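Local coordinates for protein monoacylglycerol lipase (Palaeococcus ferrophilus, PDB 6QE2) that hydrolyses monoacylglycerols to free fatty acid and glycerol, probably by the serine-nucleophile mechanism of alpha/beta-hydrolases, at residues Gly59-Ser62 with Val63-Met67; Met67-Ile70 with Asp71-Ile74; Val93-Tyr96 with Ala97-Arg100. All blocks are in the same frame, centred on the assembly; numbering follows the deposited sequence.

Overall arrangement
Followed from the N terminus, the chain leaves strand 42-46 through a loop whose last residues, 59-62, run straight into helix 63-77; contact 1 is that entry, with the cap on the helix's first turn. Contact 2 takes over at the shared Met67 and carries the same helix to Ile74. Further on, after strand 82-86, contact 3 forms the last turns of helix 88-99. None of the three closes a long loop, and none nests inside another: contacts 1 and 2 overlap at one residue, and contact 3 follows later. The two helices meet where Asp71 bonds Tyr96 and Arg100, and where Met67 packs on Arg95 and Thr99.

Contact 1: Gly59-Ser62 with Val63-Met67; sequences GHTS and VEEAM
Ser62 OG takes the backbone N-H of Glu65 at 3.0 Å, the N-cap bond that starts helix 63-77. The hydroxyl reaches that N-H because OG stands between its own backbone N and carbonyl carbon (chi1 69°), turned forward over the first turn. The first i to i+4 bond of the helix follows, from Ala66 N to Ser62 O at 3.1 Å, so the serine holds two of the N-H groups at this end of the helix, one through its side chain and one through its backbone.

Glu65 reaches back toward the loop. Glu65 CB lies against Ser62, 3.4 Å from Ser62 OG. From there CG leaves anti to the backbone N (chi1 -178°) and the chain runs on extended, Glu65 CG passing 3.8 Å from Thr61 OG1. At the tip, Glu65 OE1 accepts from Thr61 OG1 at 2.7 Å; the hydroxyl arrives from above the carboxylate, 39° out of its plane. Glu65 OE1 takes a second bond, from a water at 3.0 Å that also donates to His60 O. One carboxylate oxygen thus ties the helix's first turn to two successive loop residues, directly to Thr61 and through water to His60.

Glu64 turns elsewhere: it lays OE1 near Ser62 CB, but its carboxylate is bonded to Ser176 and Asn180. Those residues belong to helix 171-186, which also meets Thr61 and Val63. Helix 88-99 packs on Val63 and Met67, and Trp48 and Pro49, in the loop after strand 42-46, touch Thr61.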
loop_
_atom_site.group_PDB
_atom_site.type_symbol
_atom_site.label_atom_id
_atom_site.label_comp_id
_atom_site.label_asym_id
_atom_site.label_seq_id
_atom_site.Cartn_x
_atom_site.Cartn_y
_atom_site.Cartn_z
ATOM N N GLY A 59 6.654 7.919 11.468
ATOM C CA GLY A 59 5.966 6.667 11.697
ATOM C C GLY A 59 4.739 6.745 12.574
ATOM O O GLY A 59 4.205 5.694 12.946
ATOM N N HIS A 60 4.316 7.949 12.924
ATOM C CA HIS A 60 3.158 8.125 13.770
ATOM C C HIS A 60 1.947 8.553 12.976
ATOM O O HIS A 60 1.794 9.720 12.655
ATOM C CB HIS A 60 3.434 9.156 14.853
ATOM C CG HIS A 60 2.337 9.277 15.854
ATOM N ND1 HIS A 60 1.672 8.184 16.355
ATOM C CD2 HIS A 60 1.785 10.356 16.446
ATOM C CE1 HIS A 60 0.758 8.583 17.217
ATOM N NE2 HIS A 60 0.807 9.898 17.292
ATOM N N THR A 61 1.097 7.581 12.686
ATOM C CA THR A 61 -0.133 7.762 11.934
ATOM C C THR A 61 -1.003 6.509 12.067
ATOM O O THR A 61 -0.805 5.698 12.957
ATOM C CB THR A 61 0.154 8.068 10.447
ATOM O OG1 THR A 61 -1.073 8.295 9.748
ATOM C CG2 THR A 61 0.916 6.941 9.809
ATOM N N SER A 62 -1.975 6.352 11.185
ATOM C CA SER A 62 -2.844 5.185 11.245
ATOM C C SER A 62 -3.484 4.910 9.904
ATOM O O SER A 62 -3.510 5.764 9.046
ATOM C CB SER A 62 -3.933 5.361 12.298
ATOM O OG SER A 62 -4.862 6.349 11.929
ATOM N N VAL A 63 -4.024 3.711 9.743
ATOM C CA VAL A 63 -4.697 3.352 8.510
ATOM C C VAL A 63 -5.956 4.200 8.359
ATOM O O VAL A 63 -6.292 4.635 7.279
ATOM C CB VAL A 63 -5.084 1.869 8.484
ATOM C CG1 VAL A 63 -5.995 1.593 7.307
ATOM C CG2 VAL A 63 -3.841 0.999 8.431
ATOM N N GLU A 64 -6.648 4.420 9.466
ATOM C CA GLU A 64 -7.833 5.253 9.500
ATOM C C GLU A 64 -7.508 6.689 9.076
ATOM O O GLU A 64 -8.274 7.315 8.381
ATOM C CB GLU A 64 -8.442 5.215 10.896
ATOM C CG GLU A 64 -9.007 3.858 11.269
ATOM C CD GLU A 64 -7.980 2.886 11.813
ATOM O OE1 GLU A 64 -6.812 3.240 11.953
ATOM O OE2 GLU A 64 -8.353 1.750 12.110
ATOM N N GLU A 65 -6.363 7.206 9.499
ATOM C CA GLU A 65 -5.967 8.543 9.106
ATOM C C GLU A 65 -5.750 8.599 7.592
ATOM O O GLU A 65 -6.212 9.509 6.933
ATOM C CB GLU A 65 -4.713 8.975 9.851
ATOM C CG GLU A 65 -4.273 10.384 9.531
ATOM C CD GLU A 65 -3.302 10.942 10.548
ATOM O OE1 GLU A 65 -2.522 10.167 11.120
ATOM O OE2 GLU A 65 -3.323 12.168 10.761
ATOM N N ALA A 66 -5.057 7.607 7.050
ATOM C CA ALA A 66 -4.816 7.550 5.616
ATOM C C ALA A 66 -6.120 7.479 4.823
ATOM O O ALA A 66 -6.248 8.111 3.792
ATOM C CB ALA A 66 -3.922 6.382 5.265
ATOM N N MET A 67 -7.095 6.722 5.311
ATOM C CA MET A 67 -8.378 6.626 4.618
ATOM C C MET A 67 -9.103 7.970 4.604
ATOM O O MET A 67 -9.765 8.291 3.645
ATOM C CB MET A 67 -9.246 5.520 5.192
ATOM C CG MET A 67 -8.653 4.143 4.999
ATOM S SD MET A 67 -9.855 2.835 5.216
ATOM C CE MET A 67 -10.068 2.824 6.987
HETATM O O HOH W 1 -0.548 11.450 13.032
#

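Contact 2: Met67-Ile70 with Asp71-Ile74; sequences MKII and DSII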
loop_
_atom_site.group_PDB
_atom_site.type_symbol
_atom_site.label_atom_id
_atom_site.label_comp_id
_atom_site.label_asym_id
_atom_site.label_seq_id
_atom_site.Cartn_x
_atom_site.Cartn_y
_atom_site.Cartn_z
ATOM N N MET A 67 -7.095 6.722 5.311
ATOM C CA MET A 67 -8.378 6.626 4.618
ATOM C C MET A 67 -9.103 7.970 4.604
ATOM O O MET A 67 -9.765 8.291 3.645
ATOM C CB MET A 67 -9.246 5.520 5.192
ATOM C CG MET A 67 -8.653 4.143 4.999
ATOM S SD MET A 67 -9.855 2.835 5.216
ATOM C CE MET A 67 -10.068 2.824 6.987
ATOM N N LYS A 68 -8.968 8.758 5.667
ATOM C CA LYS A 68 -9.560 10.086 5.703
ATOM C C LYS A 68 -8.846 11.003 4.705
ATOM O O LYS A 68 -9.462 11.868 4.117
ATOM C CB LYS A 68 -9.525 10.670 7.110
ATOM C CG LYS A 68 -10.605 10.098 8.002
ATOM C CD LYS A 68 -10.559 10.669 9.402
ATOM C CE LYS A 68 -11.619 10.024 10.280
ATOM N NZ LYS A 68 -11.214 8.667 10.736
ATOM N N ILE A 69 -7.546 10.808 4.523
ATOM C CA ILE A 69 -6.788 11.571 3.545
ATOM C C ILE A 69 -7.327 11.228 2.155
ATOM O O ILE A 69 -7.556 12.099 1.341
ATOM C CB ILE A 69 -5.283 11.286 3.638
ATOM C CG1 ILE A 69 -4.706 11.933 4.895
ATOM C CG2 ILE A 69 -4.551 11.800 2.413
ATOM C CD1 ILE A 69 -3.356 11.390 5.294
ATOM N N ILE A 70 -7.578 9.948 1.911
ATOM C CA ILE A 70 -8.133 9.515 0.634
ATOM C C ILE A 70 -9.518 10.137 0.419
ATOM O O ILE A 70 -9.839 10.552 -0.674
ATOM C CB ILE A 70 -8.194 7.986 0.513
ATOM C CG1 ILE A 70 -6.786 7.394 0.535
ATOM C CG2 ILE A 70 -8.916 7.578 -0.756
ATOM C CD1 ILE A 70 -6.762 5.906 0.779
ATOM N N ASP A 71 -10.323 10.213 1.475
ATOM C CA ASP A 71 -11.630 10.852 1.413
ATOM C C ASP A 71 -11.468 12.272 0.885
ATOM O O ASP A 71 -12.166 12.686 -0.015
ATOM C CB ASP A 71 -12.255 10.952 2.802
ATOM C CG ASP A 71 -12.874 9.665 3.272
ATOM O OD1 ASP A 71 -13.177 8.788 2.455
ATOM O OD2 ASP A 71 -13.074 9.546 4.487
ATOM N N SER A 72 -10.547 13.013 1.486
ATOM C CA SER A 72 -10.257 14.379 1.096
ATOM C C SER A 72 -9.798 14.488 -0.353
ATOM O O SER A 72 -10.171 15.416 -1.042
ATOM C CB SER A 72 -9.216 14.998 2.033
ATOM O OG SER A 72 -7.900 14.670 1.657
ATOM N N ILE A 73 -8.988 13.541 -0.807
ATOM C CA ILE A 73 -8.522 13.579 -2.188
ATOM C C ILE A 73 -9.681 13.352 -3.149
ATOM O O ILE A 73 -9.780 14.019 -4.185
ATOM C CB ILE A 73 -7.401 12.542 -2.392
ATOM C CG1 ILE A 73 -6.159 12.933 -1.584
ATOM C CG2 ILE A 73 -7.064 12.398 -3.875
ATOM C CD1 ILE A 73 -5.096 11.841 -1.538
ATOM N N ILE A 74 -10.568 12.404 -2.834
ATOM C CA ILE A 74 -11.715 12.153 -3.703
ATOM C C ILE A 74 -12.647 13.365 -3.724
ATOM O O ILE A 74 -13.206 13.714 -4.772
ATOM C CB ILE A 74 -12.437 10.862 -3.275
ATOM C CG1 ILE A 74 -11.539 9.650 -3.539
ATOM C CG2 ILE A 74 -13.757 10.692 -4.014
ATOM C CD1 ILE A 74 -12.121 8.344 -3.057
#
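This is an i to i+3 and i+4 contact within one helix, the middle of helix 63-77, which lies against the central beta-sheet. Main-chain bonds run regularly through it, from Asp71 N to Met67 O through Ile74 N to Ile70 O. Ser72 adds a side-chain bond: with OG between its backbone N and carbonyl carbon (chi1 84°), the hydroxyl folds back and donates to Ile69 O at 2.6 Å, in the carbonyl plane and on a lone pair. Ile69 O also accepts from Ile73 N at 3.0 Å, so two donors grip one carbonyl. Ser72 OG is bonded to Arg5 as well.

Two isoleucine pairs form the apolar side. Ile69 CG2 meets Ile73 CD1 at 4.0 Å, the side chains crossing at a slant, and Ile70 CG2 meets Ile74 CD1 at the same distance. Ile69 and Ile73 rest on Phe46 of strand 42-46, while Ile70 touches Val19 of strand 15-19. Ile70, Ile74 and Met67 share the side of helix 88-99 with Asp71, whose CG lies 3.4 Å from Met67 O and whose carboxylate bonds Tyr96 and Arg100. With Lys68 exposed, the helix is amphipathic, as expected of those flanking the sheet in the alpha/beta-hydrolase fold.

Contact 3: Val93-Tyr96 with Ala97-Arg100; sequences VIRY and AETR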
loop_
_atom_site.group_PDB
_atom_site.type_symbol
_atom_site.label_atom_id
_atom_site.label_comp_id
_atom_site.label_asym_id
_atom_site.label_seq_id
_atom_site.Cartn_x
_atom_site.Cartn_y
_atom_site.Cartn_z
ATOM N N VAL A 93 -5.737 0.558 0.897
ATOM C CA VAL A 93 -6.668 0.721 -0.217
ATOM C C VAL A 93 -7.716 -0.391 -0.217
ATOM O O VAL A 93 -8.864 -0.169 -0.620
ATOM C CB VAL A 93 -5.910 0.814 -1.558
ATOM C CG1 VAL A 93 -5.038 2.052 -1.565
ATOM C CG2 VAL A 93 -5.065 -0.432 -1.819
ATOM N N ILE A 94 -7.366 -1.583 0.265
ATOM C CA ILE A 94 -8.372 -2.625 0.435
ATOM C C ILE A 94 -9.394 -2.206 1.489
ATOM O O ILE A 94 -10.606 -2.354 1.297
ATOM C CB ILE A 94 -7.693 -3.960 0.788
ATOM C CG1 ILE A 94 -6.931 -4.479 -0.435
ATOM C CG2 ILE A 94 -8.723 -4.978 1.265
ATOM C CD1 ILE A 94 -5.953 -5.589 -0.130
ATOM N N ARG A 95 -8.925 -1.671 2.621
ATOM C CA ARG A 95 -9.855 -1.206 3.645
ATOM C C ARG A 95 -10.707 -0.051 3.139
ATOM O O ARG A 95 -11.883 0.058 3.505
ATOM C CB ARG A 95 -9.097 -0.800 4.906
ATOM C CG ARG A 95 -8.460 -1.975 5.642
ATOM C CD ARG A 95 -9.502 -2.862 6.347
ATOM N NE ARG A 95 -10.252 -2.111 7.355
ATOM C CZ ARG A 95 -11.577 -2.114 7.465
ATOM N NH1 ARG A 95 -12.315 -2.850 6.642
ATOM N NH2 ARG A 95 -12.168 -1.390 8.411
ATOM N N TYR A 96 -10.143 0.804 2.285
ATOM C CA TYR A 96 -10.941 1.872 1.698
ATOM C C TYR A 96 -12.019 1.303 0.783
ATOM O O TYR A 96 -13.174 1.746 0.825
ATOM C CB TYR A 96 -10.049 2.848 0.937
ATOM C CG TYR A 96 -10.753 4.165 0.701
ATOM C CD1 TYR A 96 -10.672 5.190 1.635
ATOM C CD2 TYR A 96 -11.540 4.366 -0.427
ATOM C CE1 TYR A 96 -11.333 6.389 1.447
ATOM C CE2 TYR A 96 -12.201 5.573 -0.628
ATOM C CZ TYR A 96 -12.096 6.574 0.316
ATOM O OH TYR A 96 -12.753 7.773 0.133
ATOM N N ALA A 97 -11.662 0.312 -0.041
ATOM C CA ALA A 97 -12.643 -0.326 -0.911
ATOM C C ALA A 97 -13.737 -1.026 -0.122
ATOM O O ALA A 97 -14.848 -1.202 -0.636
ATOM C CB ALA A 97 -11.946 -1.317 -1.847
ATOM N N GLU A 98 -13.454 -1.400 1.127
ATOM C CA GLU A 98 -14.442 -2.049 1.976
ATOM C C GLU A 98 -15.333 -1.042 2.692
ATOM O O GLU A 98 -16.536 -1.276 2.844
ATOM C CB GLU A 98 -13.730 -2.941 2.989
ATOM C CG GLU A 98 -13.207 -4.202 2.349
ATOM C CD GLU A 98 -12.284 -5.000 3.232
ATOM O OE1 GLU A 98 -11.903 -4.517 4.316
ATOM O OE2 GLU A 98 -11.936 -6.125 2.829
ATOM N N THR A 99 -14.768 0.082 3.133
ATOM C CA THR A 99 -15.501 1.030 3.964
ATOM C C THR A 99 -16.085 2.210 3.196
ATOM O O THR A 99 -16.994 2.869 3.712
ATOM C CB THR A 99 -14.594 1.557 5.077
ATOM O OG1 THR A 99 -13.440 2.163 4.494
ATOM C CG2 THR A 99 -14.156 0.411 5.998
ATOM N N ARG A 100 -15.574 2.508 2.001
ATOM C CA ARG A 100 -16.170 3.475 1.078
ATOM C C ARG A 100 -16.421 2.781 -0.260
ATOM O O ARG A 100 -15.869 3.183 -1.292
ATOM C CB ARG A 100 -15.266 4.691 0.889
ATOM C CG ARG A 100 -15.147 5.629 2.088
ATOM C CD ARG A 100 -14.181 5.107 3.169
ATOM N NE ARG A 100 -13.646 6.197 3.992
ATOM C CZ ARG A 100 -13.097 6.036 5.196
ATOM N NH1 ARG A 100 -13.001 4.824 5.735
ATOM N NH2 ARG A 100 -12.638 7.091 5.866
#
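Arg100, the first residue beyond helix 88-99, lays its aliphatic chain over one face of the Tyr96 ring. In this CH-pi contact Arg100 CD stands 3.8 Å from the Tyr96 ring centroid, 22° off its normal, while Arg100 CB sits 3.5 Å from Tyr96 CE2. The ring and guanidinium planes are 29° apart. A phenylalanine in place of Tyr96 lacks the hydroxyl, and Asp71, whose OD2 pairs with Arg100 NH2, would probably be left without that mate at OD1, weakening the tie to helix 63-77.

Arg95 NH1 donates to Glu98 OE1 at 2.9 Å in a salt bridge. The carboxylate oxygen lies in the guanidinium plane, though the two groups are turned 56° apart. Bends at chi2 and chi3 curl Arg95 back to reach it. NH1 has a second acid in Glu187; NE bonds Asn180.

Hydroxyl and backbone bonds finish the helix. Thr99 OG1 donates to Arg95 O at 2.8 Å and Thr99 N to the same oxygen at 2.9 Å, from opposite faces of the carbonyl. Arg100 N closes the last turn on Tyr96 O at 2.8 Å. Thr99 OG1 also accepts from Arg100 NH1 at 3.0 Å, which helps hold the guanidinium.

Tyr96 packs on Ile70 and Ile74 of helix 63-77. Val93, Ile94 and Ala97 pack on strand 106-110, which this helix joins to strand 82-86 as a beta-alpha-beta crossover, and Arg95 lies against helix 171-186.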